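Local coordinates for protein subtilisin-like serine protease (Fervidobacterium pennivorans, PDB 1R6V) that degrades keratin into peptides as a calcium-binding serine protease of the subtilisin family, allowing its bacterium to grow on native feathers, at residues K262-S267 against H287-V292; I406-E411 against H492-T497; G445-F450 against F541-D546. The protein carries 1 engineered substitution. All blocks are in the same frame, centred on the assembly; numbering follows the deposited sequence.

Overall arrangement
Along the chain, interaction 1 is complete before the others begin; interactions 2 and 3 alternate, in the order 406-411, 445-450, 492-497, 541-546. Interaction 1 lies in the mixed, mostly parallel sheet of the catalytic domain. Its centre is 15 Å from that of interaction 2, which it touches where Val290 packs on Ile406 of helix 403-413. Interaction 2 joins this helix to the Ig-like sandwich domain, and interaction 3, its centre 10 Å from that of interaction 2, lies within that domain. Strands 446-455 and 487-494 are neighbours in one sheet, 496-505 and 535-543 in another. The three contacts thus lead from protease core to sandwich interior, into a domain that may mediate contacts with substrate.

Interaction 1 (K262-S267 against H287-V292); sequences KVMNHS and HGVVMV
Two methionines meet by following different courses from neighbouring strands. In both, CG lies anti to the carbonyl carbon, but Met264 then runs extended, whereas Met291 turns at chi2 (-67°), which swings its SD toward Met264. The two side chains lie side by side, pointing the same way, with Met291 SD 3.6 Å from Met264 CG. A second bend, at chi3, carries the Met291 methyl on to His266, where CE comes within 3.6 Å of NE2 at an oblique angle to the ring. The sulfur of Met291 itself lies at the edge of this imidazole, 4.8 Å from its centroid, and the ring's ND1 is hydrogen-bonded to Trp268 NE1. Strands 263-266 and 290-292 are parallel neighbours in the central sheet of the subtilisin fold, joined by helix 275-286 as a beta-alpha-beta crossover. Ala284 of that helix packs on both methionines, and a Schellman motif with Gly288 at the C-prime position ends it. The backbones are paired in parallel register, Val263 with Val290, Met264 with Met291 and Asn265 with Val292, by four hydrogen bonds: Val290 N to Lys262 O, Met264 N to Val290 O, Val292 N to Met264 O (3.0 Å), and His266 N to Val292 O (2.8 Å). On the opposite face of the sheet Val263 CG2 meets Val292 CG2 at 4.0 Å. Asn265, on that same face, gives its ND2 to Thr388 OG1 of helix 380-397. Its side chain is about 5 Å from that of Asp162, a probable member of the charge relay system.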
ATOM      1  N   LYS A 262     -15.210 -11.768   6.961  1.00 13.53           N
ATOM      2  CA  LYS A 262     -14.162 -12.766   6.758  1.00 14.39           C
ATOM      3  C   LYS A 262     -13.508 -12.653   5.384  1.00 12.84           C
ATOM      4  O   LYS A 262     -12.475 -13.266   5.123  1.00 11.00           O
ATOM      5  CB  LYS A 262     -14.704 -14.183   6.977  1.00 16.36           C
ATOM      6  CG  LYS A 262     -15.101 -14.459   8.415  1.00 24.44           C
ATOM      7  CD  LYS A 262     -13.985 -14.126   9.365  1.00 27.29           C
ATOM      8  CE  LYS A 262     -14.457 -14.235  10.812  1.00 31.08           C
ATOM      9  NZ  LYS A 262     -13.395 -13.774  11.752  1.00 34.76           N
ATOM     10  N   VAL A 263     -14.125 -11.885   4.493  1.00 11.76           N
ATOM     11  CA  VAL A 263     -13.530 -11.641   3.182  1.00 11.12           C
ATOM     12  C   VAL A 263     -14.030 -10.259   2.745  1.00 11.29           C
ATOM     13  O   VAL A 263     -15.138  -9.852   3.105  1.00 11.02           O
ATOM     14  CB  VAL A 263     -13.913 -12.746   2.136  1.00 13.98           C
ATOM     15  CG1 VAL A 263     -15.431 -12.894   2.042  1.00 13.35           C
ATOM     16  CG2 VAL A 263     -13.314 -12.399   0.774  1.00 11.27           C
ATOM     17  N   MET A 264     -13.180  -9.510   2.042  1.00  8.44           N
ATOM     18  CA  MET A 264     -13.547  -8.171   1.544  1.00  8.93           C
ATOM     19  C   MET A 264     -13.282  -8.095   0.055  1.00  9.33           C
ATOM     20  O   MET A 264     -12.320  -8.679  -0.431  1.00 10.79           O
ATOM     21  CB  MET A 264     -12.701  -7.076   2.209  1.00 10.05           C
ATOM     22  CG  MET A 264     -12.739  -7.105   3.744  1.00  9.39           C
ATOM     23  SD  MET A 264     -12.281  -5.471   4.492  1.00  5.13           S
ATOM     24  CE  MET A 264     -11.789  -6.028   6.171  1.00 16.21           C
ATOM     25  N   ASN A 265     -14.123  -7.344  -0.650  1.00  9.00           N
ATOM     26  CA  ASN A 265     -13.981  -7.171  -2.094  1.00 11.13           C
ATOM     27  C   ASN A 265     -13.545  -5.722  -2.346  1.00 12.35           C
ATOM     28  O   ASN A 265     -14.183  -4.798  -1.854  1.00 12.73           O
ATOM     29  CB  ASN A 265     -15.317  -7.457  -2.788  1.00 11.46           C
ATOM     30  CG  ASN A 265     -15.216  -7.324  -4.302  1.00 13.28           C
ATOM     31  OD1 ASN A 265     -15.411  -6.233  -4.865  1.00 14.84           O
ATOM     32  ND2 ASN A 265     -14.876  -8.423  -4.960  1.00  9.30           N
ATOM     33  N   HIS A 266     -12.441  -5.544  -3.069  1.00 10.52           N
ATOM     34  CA  HIS A 266     -11.893  -4.212  -3.388  1.00 12.28           C
ATOM     35  C   HIS A 266     -11.647  -4.030  -4.882  1.00 13.13           C
ATOM     36  O   HIS A 266     -10.975  -4.862  -5.495  1.00 14.10           O
ATOM     37  CB  HIS A 266     -10.518  -4.006  -2.745  1.00 10.57           C
ATOM     38  CG  HIS A 266     -10.503  -4.139  -1.256  1.00 12.22           C
ATOM     39  ND1 HIS A 266     -10.705  -3.067  -0.407  1.00 10.55           N
ATOM     40  CD2 HIS A 266     -10.304  -5.221  -0.468  1.00 13.86           C
ATOM     41  CE1 HIS A 266     -10.634  -3.494   0.846  1.00 13.25           C
ATOM     42  NE2 HIS A 266     -10.391  -4.796   0.834  1.00 12.48           N
ATOM     43  N   SER A 267     -12.153  -2.951  -5.466  1.00 13.24           N
ATOM     44  CA  SER A 267     -11.861  -2.689  -6.875  1.00 12.73           C
ATOM     45  C   SER A 267     -11.578  -1.203  -7.014  1.00 13.19           C
ATOM     46  O   SER A 267     -12.332  -0.455  -7.648  1.00 11.75           O
ATOM     47  CB  SER A 267     -13.023  -3.108  -7.770  1.00 15.11           C
ATOM     48  OG  SER A 267     -13.102  -4.531  -7.802  1.00 18.30           O
ATOM     49  N   HIS A 287      -6.147 -11.013  11.249  1.00 19.25           N
ATOM     50  CA  HIS A 287      -7.379 -11.426  11.897  1.00 18.53           C
ATOM     51  C   HIS A 287      -8.056 -12.516  11.059  1.00 17.83           C
ATOM     52  O   HIS A 287      -9.196 -12.898  11.317  1.00 19.01           O
ATOM     53  CB  HIS A 287      -8.321 -10.228  12.088  1.00 20.40           C
ATOM     54  CG  HIS A 287      -7.925  -9.331  13.219  1.00 24.27           C
ATOM     55  ND1 HIS A 287      -8.438  -9.471  14.492  1.00 27.06           N
ATOM     56  CD2 HIS A 287      -7.020  -8.328  13.286  1.00 25.48           C
ATOM     57  CE1 HIS A 287      -7.863  -8.594  15.295  1.00 25.68           C
ATOM     58  NE2 HIS A 287      -6.999  -7.889  14.588  1.00 27.75           N
ATOM     59  N   GLY A 288      -7.334 -13.004  10.049  1.00 17.22           N
ATOM     60  CA  GLY A 288      -7.836 -14.069   9.198  1.00 15.77           C
ATOM     61  C   GLY A 288      -8.768 -13.674   8.072  1.00 17.28           C
ATOM     62  O   GLY A 288      -9.424 -14.545   7.506  1.00 17.54           O
ATOM     63  N   VAL A 289      -8.832 -12.389   7.735  1.00 13.19           N
ATOM     64  CA  VAL A 289      -9.725 -11.956   6.663  1.00 13.18           C
ATOM     65  C   VAL A 289      -9.011 -12.005   5.324  1.00 12.29           C
ATOM     66  O   VAL A 289      -7.856 -11.573   5.203  1.00 12.23           O
ATOM     67  CB  VAL A 289     -10.253 -10.515   6.866  1.00 13.50           C
ATOM     68  CG1 VAL A 289     -10.738 -10.298   8.308  1.00 11.07           C
ATOM     69  CG2 VAL A 289      -9.201  -9.537   6.490  1.00 23.20           C
ATOM     70  N   VAL A 290      -9.716 -12.518   4.317  1.00 10.81           N
ATOM     71  CA  VAL A 290      -9.191 -12.642   2.959  1.00  9.90           C
ATOM     72  C   VAL A 290      -9.480 -11.340   2.238  1.00 11.38           C
ATOM     73  O   VAL A 290     -10.574 -10.806   2.363  1.00 11.15           O
ATOM     74  CB  VAL A 290      -9.880 -13.815   2.218  1.00  9.48           C
ATOM     75  CG1 VAL A 290      -9.452 -13.858   0.735  1.00 12.42           C
ATOM     76  CG2 VAL A 290      -9.484 -15.118   2.906  1.00 12.42           C
ATOM     77  N   MET A 291      -8.496 -10.829   1.502  1.00  8.21           N
ATOM     78  CA  MET A 291      -8.661  -9.568   0.787  1.00  8.93           C
ATOM     79  C   MET A 291      -8.543  -9.808  -0.715  1.00  9.47           C
ATOM     80  O   MET A 291      -7.463 -10.116  -1.195  1.00 10.85           O
ATOM     81  CB  MET A 291      -7.593  -8.567   1.261  1.00  9.44           C
ATOM     82  CG  MET A 291      -7.714  -8.206   2.770  1.00 10.26           C
ATOM     83  SD  MET A 291      -9.190  -7.269   3.342  1.00  4.22           S
ATOM     84  CE  MET A 291      -8.444  -5.592   3.710  1.00 10.49           C
ATOM     85  N   VAL A 292      -9.669  -9.670  -1.420  1.00 10.14           N
ATOM     86  CA  VAL A 292      -9.755  -9.863  -2.874  1.00 10.84           C
ATOM     87  C   VAL A 292      -9.695  -8.471  -3.505  1.00 11.18           C
ATOM     88  O   VAL A 292     -10.466  -7.580  -3.130  1.00 10.88           O
ATOM     89  CB  VAL A 292     -11.089 -10.568  -3.251  1.00  9.88           C
ATOM     90  CG1 VAL A 292     -11.180 -10.751  -4.771  1.00 11.81           C
ATOM     91  CG2 VAL A 292     -11.160 -11.955  -2.549  1.00 11.60           C
TER
HETATM   92  O   HOH W   1     -11.480 -15.493   6.490  1.00 29.96           O

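Interaction 2 (I406-E411 against H492-T497); sequences IRKLLE and HIDSGT
Arg407 meets Asp494 end-on, with NH1 (2.8 Å) and NH2 (2.9 Å) both reaching the single oxygen OD1. That oxygen lies in the guanidinium plane, while the two nitrogens approach it from the same face of the carboxylate; the two flat groups are turned 41° apart. NH2 has a second acceptor, His492 O, at 3.1 Å in a nearly straight bond (168°), and a water bridges Arg407 NE to the same carbonyl oxygen. Lys408 comes to OD1 from its own position on the helix, bent at chi2 and chi3: its CD is 3.1 Å from Asp494 OD1, and its NZ makes a weak salt bridge there. One helical turn on, Glu411 completes the network, its OE2 accepting from Arg407 NH1 in the guanidinium plane and its OE1 taking Lys408 NZ at 2.9 Å. Both basic groups are therefore held from within helix 403-413 while they reach across. On the other side, Asp494 is positioned by Arg472, which forms a salt bridge with OD2, and by Tyr478 OH, hydrogen-bonded to its backbone N. His492 is tied back through ND1 to Trp404 N, near the start of the helix. The contact thereby joins a helix of the catalytic domain to the Ig-like sandwich domain, where the chain turns a corner at His492 before running on into strand 496-505. Two acids lie close here, Glu411 OE1 4.2 Å from Asp494 OD1, in a buried setting; the interleaved basic groups probably offset that repulsion and keep both carboxylates ionised.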
ATOM      1  N   ILE A 406      -6.574 -20.289   1.430  1.00  9.66           N
ATOM      2  CA  ILE A 406      -7.677 -20.019   0.520  1.00 10.91           C
ATOM      3  C   ILE A 406      -7.109 -19.631  -0.835  1.00 12.07           C
ATOM      4  O   ILE A 406      -7.558 -20.137  -1.873  1.00 12.32           O
ATOM      5  CB  ILE A 406      -8.584 -18.880   1.054  1.00 11.10           C
ATOM      6  CG1 ILE A 406      -9.342 -19.366   2.300  1.00 12.33           C
ATOM      7  CG2 ILE A 406      -9.552 -18.406  -0.066  1.00 12.51           C
ATOM      8  CD1 ILE A 406     -10.330 -20.519   2.028  1.00 14.40           C
ATOM      9  N   ARG A 407      -6.114 -18.737  -0.853  1.00 11.13           N
ATOM     10  CA  ARG A 407      -5.554 -18.343  -2.130  1.00 11.23           C
ATOM     11  C   ARG A 407      -4.928 -19.535  -2.845  1.00 11.46           C
ATOM     12  O   ARG A 407      -5.162 -19.727  -4.033  1.00 11.45           O
ATOM     13  CB  ARG A 407      -4.503 -17.240  -1.978  1.00 11.67           C
ATOM     14  CG  ARG A 407      -3.909 -16.794  -3.318  1.00 11.46           C
ATOM     15  CD  ARG A 407      -2.963 -15.610  -3.133  1.00 12.42           C
ATOM     16  NE  ARG A 407      -1.872 -15.903  -2.204  1.00 12.98           N
ATOM     17  CZ  ARG A 407      -0.833 -16.681  -2.490  1.00 14.05           C
ATOM     18  NH1 ARG A 407      -0.729 -17.246  -3.693  1.00 11.29           N
ATOM     19  NH2 ARG A 407       0.093 -16.903  -1.566  1.00 12.21           N
ATOM     20  N   LYS A 408      -4.135 -20.337  -2.131  1.00  9.15           N
ATOM     21  CA  LYS A 408      -3.520 -21.477  -2.808  1.00 11.12           C
ATOM     22  C   LYS A 408      -4.536 -22.481  -3.309  1.00 11.48           C
ATOM     23  O   LYS A 408      -4.306 -23.135  -4.322  1.00 13.72           O
ATOM     24  CB  LYS A 408      -2.505 -22.186  -1.901  1.00 11.65           C
ATOM     25  CG  LYS A 408      -1.270 -21.352  -1.561  1.00 14.99           C
ATOM     26  CD  LYS A 408      -0.563 -20.750  -2.800  1.00 18.42           C
ATOM     27  CE  LYS A 408      -0.280 -21.777  -3.880  1.00 20.81           C
ATOM     28  NZ  LYS A 408       0.438 -21.130  -5.037  1.00 23.32           N
ATOM     29  N   LEU A 409      -5.650 -22.630  -2.603  1.00 10.04           N
ATOM     30  CA  LEU A 409      -6.674 -23.575  -3.036  1.00 12.50           C
ATOM     31  C   LEU A 409      -7.219 -23.098  -4.373  1.00 12.71           C
ATOM     32  O   LEU A 409      -7.399 -23.884  -5.306  1.00 12.55           O
ATOM     33  CB  LEU A 409      -7.804 -23.656  -2.010  1.00 12.28           C
ATOM     34  CG  LEU A 409      -8.972 -24.594  -2.363  1.00 11.71           C
ATOM     35  CD1 LEU A 409      -8.471 -26.008  -2.764  1.00 13.65           C
ATOM     36  CD2 LEU A 409      -9.895 -24.684  -1.167  1.00 12.41           C
ATOM     37  N   LEU A 410      -7.479 -21.797  -4.472  1.00 10.54           N
ATOM     38  CA  LEU A 410      -7.979 -21.252  -5.729  1.00 10.73           C
ATOM     39  C   LEU A 410      -7.002 -21.449  -6.880  1.00 11.67           C
ATOM     40  O   LEU A 410      -7.402 -21.811  -7.988  1.00 11.72           O
ATOM     41  CB  LEU A 410      -8.254 -19.751  -5.596  1.00 10.67           C
ATOM     42  CG  LEU A 410      -9.353 -19.345  -4.624  1.00 13.21           C
ATOM     43  CD1 LEU A 410      -9.468 -17.841  -4.657  1.00 15.27           C
ATOM     44  CD2 LEU A 410     -10.648 -19.998  -4.966  1.00 14.92           C
ATOM     45  N   GLU A 411      -5.721 -21.185  -6.630  1.00 12.31           N
ATOM     46  CA  GLU A 411      -4.708 -21.305  -7.666  1.00 12.85           C
ATOM     47  C   GLU A 411      -4.467 -22.759  -8.054  1.00 13.47           C
ATOM     48  O   GLU A 411      -4.286 -23.062  -9.232  1.00 13.03           O
ATOM     49  CB  GLU A 411      -3.414 -20.642  -7.202  1.00 14.78           C
ATOM     50  CG  GLU A 411      -3.554 -19.112  -7.060  1.00 12.51           C
ATOM     51  CD  GLU A 411      -2.357 -18.448  -6.411  1.00 14.95           C
ATOM     52  OE1 GLU A 411      -1.376 -19.150  -6.069  1.00 13.02           O
ATOM     53  OE2 GLU A 411      -2.405 -17.208  -6.235  1.00 13.27           O
ATOM     54  N   HIS A 492       1.046 -14.046   4.205  1.00 11.83           N
ATOM     55  CA  HIS A 492       0.344 -15.010   3.381  1.00 10.71           C
ATOM     56  C   HIS A 492       0.806 -15.127   1.944  1.00 10.70           C
ATOM     57  O   HIS A 492      -0.006 -15.274   1.050  1.00 12.32           O
ATOM     58  CB  HIS A 492      -1.144 -14.677   3.460  1.00 12.14           C
ATOM     59  CG  HIS A 492      -1.673 -14.777   4.853  1.00 12.60           C
ATOM     60  ND1 HIS A 492      -2.012 -15.986   5.422  1.00 13.57           N
ATOM     61  CD2 HIS A 492      -1.774 -13.855   5.839  1.00 15.37           C
ATOM     62  CE1 HIS A 492      -2.286 -15.805   6.702  1.00 15.47           C
ATOM     63  NE2 HIS A 492      -2.147 -14.522   6.979  1.00 15.11           N
ATOM     64  N   ILE A 493       2.120 -15.099   1.748  1.00 11.35           N
ATOM     65  CA  ILE A 493       2.693 -15.245   0.425  1.00 11.85           C
ATOM     66  C   ILE A 493       3.062 -16.721   0.198  1.00 12.85           C
ATOM     67  O   ILE A 493       3.042 -17.537   1.124  1.00 12.95           O
ATOM     68  CB  ILE A 493       3.985 -14.389   0.232  1.00 10.87           C
ATOM     69  CG1 ILE A 493       5.089 -14.833   1.198  1.00 12.67           C
ATOM     70  CG2 ILE A 493       3.659 -12.899   0.439  1.00 11.91           C
ATOM     71  CD1 ILE A 493       6.488 -14.309   0.791  1.00 12.87           C
ATOM     72  N   ASP A 494       3.385 -17.048  -1.047  1.00 13.65           N
ATOM     73  CA  ASP A 494       3.785 -18.413  -1.404  1.00 13.38           C
ATOM     74  C   ASP A 494       5.095 -18.840  -0.738  1.00 13.53           C
ATOM     75  O   ASP A 494       6.020 -18.033  -0.553  1.00 12.22           O
ATOM     76  CB  ASP A 494       4.064 -18.547  -2.913  1.00 14.29           C
ATOM     77  CG  ASP A 494       2.827 -18.521  -3.765  1.00 14.96           C
ATOM     78  OD1 ASP A 494       1.703 -18.603  -3.221  1.00 15.24           O
ATOM     79  OD2 ASP A 494       2.993 -18.436  -5.013  1.00 17.00           O
ATOM     80  N   SER A 495       5.188 -20.125  -0.417  1.00 13.17           N
ATOM     81  CA  SER A 495       6.451 -20.643   0.086  1.00 15.64           C
ATOM     82  C   SER A 495       7.176 -20.990  -1.233  1.00 15.33           C
ATOM     83  O   SER A 495       6.539 -21.078  -2.282  1.00 16.09           O
ATOM     84  CB  SER A 495       6.236 -21.899   0.922  1.00 16.09           C
ATOM     85  OG  SER A 495       5.508 -22.871   0.190  1.00 16.01           O
ATOM     86  N   GLY A 496       8.486 -21.174  -1.190  1.00 16.27           N
ATOM     87  CA  GLY A 496       9.215 -21.501  -2.401  1.00 16.47           C
ATOM     88  C   GLY A 496      10.525 -20.749  -2.544  1.00 16.64           C
ATOM     89  O   GLY A 496      10.977 -20.066  -1.622  1.00 14.79           O
ATOM     90  N   THR A 497      11.123 -20.855  -3.722  1.00 17.48           N
ATOM     91  CA  THR A 497      12.407 -20.222  -4.001  1.00 17.73           C
ATOM     92  C   THR A 497      12.267 -18.890  -4.728  1.00 17.58           C
ATOM     93  O   THR A 497      11.559 -18.780  -5.735  1.00 17.92           O
ATOM     94  CB  THR A 497      13.287 -21.177  -4.849  1.00 19.69           C
ATOM     95  OG1 THR A 497      13.405 -22.445  -4.176  1.00 19.53           O
ATOM     96  CG2 THR A 497      14.663 -20.584  -5.061  1.00 19.62           C
TER
HETATM   97  O   HOH W   2      -2.676 -14.809   0.346  1.00 12.30           O
HETATM   98  O   HOH W   3       1.479 -17.419  -6.711  1.00 33.50           O

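Interaction 3 (G445-F450 against F541-D546); sequences GGVEEF and FGVSPD
Ser544, whose carbonyl carbon is touched by Val447 CG1 at 3.4 Å, accepts at OG the backbone N-H of Asp546 (3.2 Å) and so forms an ST turn. This turn follows the end of strand 535-543, an edge strand of one sheet of the Ig-like beta-sandwich, while strand 446-455 lies in the facing sheet. Nothing polar bridges the two segments; apolar side chains from the two sheets fill the space between them. Val543 and Phe450 meet closely, CG2 of the valine centred over one face of the Phe450 ring in a CH-pi contact, 3.7 Å from its centroid and 12° off the ring normal. The other methyl of Val543, CG1, stands anti to the backbone N (chi1 170°) and reaches Phe450 CD1 as well as Val447 CG2, the last at 4.1 Å. Phe450 and Phe541 reach toward each other tip to tip, with planes at 48° and neither ring over the face of the other. Met470 from strand 466-471 touches both Phe450 and Val543, and Leu550 touches both phenylalanines, so this part of the interior draws on several strands of the sandwich. Val447 CG1 also rests against the exposed Pro545, 4.0 Å from its CD. Between the aromatic rings, Phe450 CE1 and Phe541 CE2 stand 3.6 Å apart.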
ATOM      1  N   GLY A 445       2.531 -24.701   0.634  1.00 16.13           N
ATOM      2  CA  GLY A 445       2.436 -23.809  -0.509  1.00 15.11           C
ATOM      3  C   GLY A 445       2.474 -22.341  -0.132  1.00 15.06           C
ATOM      4  O   GLY A 445       2.607 -21.493  -1.007  1.00 15.66           O
ATOM      5  N   GLY A 446       2.352 -22.042   1.157  1.00 16.23           N
ATOM      6  CA  GLY A 446       2.389 -20.649   1.591  1.00 15.89           C
ATOM      7  C   GLY A 446       2.865 -20.518   3.022  1.00 16.64           C
ATOM      8  O   GLY A 446       3.068 -21.524   3.711  1.00 17.84           O
ATOM      9  N   VAL A 447       3.088 -19.284   3.470  1.00 15.51           N
ATOM     10  CA  VAL A 447       3.507 -19.034   4.848  1.00 14.69           C
ATOM     11  C   VAL A 447       2.654 -17.892   5.396  1.00 16.48           C
ATOM     12  O   VAL A 447       2.267 -16.975   4.663  1.00 14.77           O
ATOM     13  CB  VAL A 447       5.005 -18.639   4.962  1.00 15.57           C
ATOM     14  CG1 VAL A 447       5.895 -19.816   4.574  1.00 16.46           C
ATOM     15  CG2 VAL A 447       5.295 -17.435   4.088  1.00 14.59           C
ATOM     16  N   GLU A 448       2.347 -17.959   6.686  1.00 15.16           N
ATOM     17  CA  GLU A 448       1.552 -16.913   7.308  1.00 17.01           C
ATOM     18  C   GLU A 448       2.264 -15.577   7.202  1.00 15.32           C
ATOM     19  O   GLU A 448       1.630 -14.542   6.992  1.00 14.22           O
ATOM     20  CB  GLU A 448       1.286 -17.259   8.775  1.00 19.39           C
ATOM     21  CG  GLU A 448       0.231 -18.335   8.911  1.00 26.52           C
ATOM     22  CD  GLU A 448       0.071 -18.829  10.327  1.00 30.57           C
ATOM     23  OE1 GLU A 448      -0.020 -17.987  11.244  1.00 31.79           O
ATOM     24  OE2 GLU A 448       0.024 -20.065  10.513  1.00 34.47           O
ATOM     25  N   GLU A 449       3.585 -15.610   7.339  1.00 15.63           N
ATOM     26  CA  GLU A 449       4.372 -14.394   7.249  1.00 16.91           C
ATOM     27  C   GLU A 449       5.852 -14.629   6.999  1.00 16.38           C
ATOM     28  O   GLU A 449       6.473 -15.507   7.600  1.00 16.55           O
ATOM     29  CB  GLU A 449       4.226 -13.548   8.520  1.00 20.67           C
ATOM     30  CG  GLU A 449       5.024 -12.243   8.449  1.00 26.45           C
ATOM     31  CD  GLU A 449       4.385 -11.116   9.239  1.00 31.27           C
ATOM     32  OE1 GLU A 449       3.378 -10.544   8.764  1.00 35.02           O
ATOM     33  OE2 GLU A 449       4.882 -10.816  10.338  1.00 32.98           O
ATOM     34  N   PHE A 450       6.398 -13.838   6.084  1.00 15.39           N
ATOM     35  CA  PHE A 450       7.824 -13.863   5.775  1.00 13.87           C
ATOM     36  C   PHE A 450       8.269 -12.418   5.990  1.00 14.69           C
ATOM     37  O   PHE A 450       7.562 -11.496   5.593  1.00 13.07           O
ATOM     38  CB  PHE A 450       8.072 -14.253   4.311  1.00 13.90           C
ATOM     39  CG  PHE A 450       9.509 -14.155   3.906  1.00 13.21           C
ATOM     40  CD1 PHE A 450      10.467 -14.984   4.491  1.00 12.85           C
ATOM     41  CD2 PHE A 450       9.916 -13.199   2.970  1.00 13.87           C
ATOM     42  CE1 PHE A 450      11.816 -14.861   4.155  1.00 14.64           C
ATOM     43  CE2 PHE A 450      11.256 -13.062   2.622  1.00 14.34           C
ATOM     44  CZ  PHE A 450      12.214 -13.891   3.212  1.00 15.28           C
ATOM     45  N   PHE A 541      16.828 -17.927  -2.648  1.00 20.62           N
ATOM     46  CA  PHE A 541      16.527 -17.959  -1.224  1.00 20.19           C
ATOM     47  C   PHE A 541      15.226 -18.737  -1.054  1.00 19.44           C
ATOM     48  O   PHE A 541      14.255 -18.481  -1.755  1.00 18.79           O
ATOM     49  CB  PHE A 541      16.344 -16.547  -0.653  1.00 19.57           C
ATOM     50  CG  PHE A 541      16.140 -16.530   0.834  1.00 21.32           C
ATOM     51  CD1 PHE A 541      17.231 -16.504   1.705  1.00 21.74           C
ATOM     52  CD2 PHE A 541      14.860 -16.576   1.369  1.00 19.86           C
ATOM     53  CE1 PHE A 541      17.038 -16.524   3.087  1.00 23.41           C
ATOM     54  CE2 PHE A 541      14.660 -16.597   2.739  1.00 20.64           C
ATOM     55  CZ  PHE A 541      15.752 -16.571   3.605  1.00 20.27           C
ATOM     56  N   GLY A 542      15.219 -19.677  -0.119  1.00 19.43           N
ATOM     57  CA  GLY A 542      14.031 -20.487   0.101  1.00 18.57           C
ATOM     58  C   GLY A 542      13.153 -19.983   1.229  1.00 18.16           C
ATOM     59  O   GLY A 542      13.591 -19.848   2.368  1.00 18.90           O
ATOM     60  N   VAL A 543      11.901 -19.697   0.902  1.00 17.19           N
ATOM     61  CA  VAL A 543      10.952 -19.229   1.901  1.00 16.70           C
ATOM     62  C   VAL A 543      10.054 -20.406   2.265  1.00 15.95           C
ATOM     63  O   VAL A 543       9.587 -21.113   1.385  1.00 14.80           O
ATOM     64  CB  VAL A 543      10.106 -18.065   1.340  1.00 17.96           C
ATOM     65  CG1 VAL A 543       8.947 -17.746   2.295  1.00 17.66           C
ATOM     66  CG2 VAL A 543      10.999 -16.834   1.166  1.00 19.28           C
ATOM     67  N   SER A 544       9.832 -20.621   3.559  1.00 15.90           N
ATOM     68  CA  SER A 544       8.987 -21.728   4.017  1.00 16.45           C
ATOM     69  C   SER A 544       8.703 -21.545   5.498  1.00 18.43           C
ATOM     70  O   SER A 544       9.203 -20.622   6.112  1.00 18.05           O
ATOM     71  CB  SER A 544       9.721 -23.052   3.823  1.00 18.35           C
ATOM     72  OG  SER A 544      10.769 -23.168   4.773  1.00 17.60           O
ATOM     73  N   PRO A 545       7.897 -22.432   6.094  1.00 19.89           N
ATOM     74  CA  PRO A 545       7.627 -22.260   7.522  1.00 21.91           C
ATOM     75  C   PRO A 545       8.881 -22.406   8.389  1.00 22.22           C
ATOM     76  O   PRO A 545       8.882 -22.021   9.556  1.00 22.59           O
ATOM     77  CB  PRO A 545       6.559 -23.322   7.806  1.00 24.65           C
ATOM     78  CG  PRO A 545       6.763 -24.334   6.737  1.00 25.39           C
ATOM     79  CD  PRO A 545       7.081 -23.511   5.518  1.00 21.90           C
ATOM     80  N   ASP A 546       9.948 -22.949   7.807  1.00 23.15           N
ATOM     81  CA  ASP A 546      11.220 -23.142   8.511  1.00 25.15           C
ATOM     82  C   ASP A 546      12.190 -22.005   8.219  1.00 24.91           C
ATOM     83  O   ASP A 546      13.271 -21.936   8.800  1.00 24.65           O
ATOM     84  CB  ASP A 546      11.875 -24.449   8.074  1.00 29.69           C
ATOM     85  CG  ASP A 546      11.036 -25.651   8.398  1.00 32.24           C
ATOM     86  OD1 ASP A 546      11.055 -26.611   7.601  1.00 36.38           O
ATOM     87  OD2 ASP A 546      10.367 -25.640   9.453  1.00 34.42           O
TER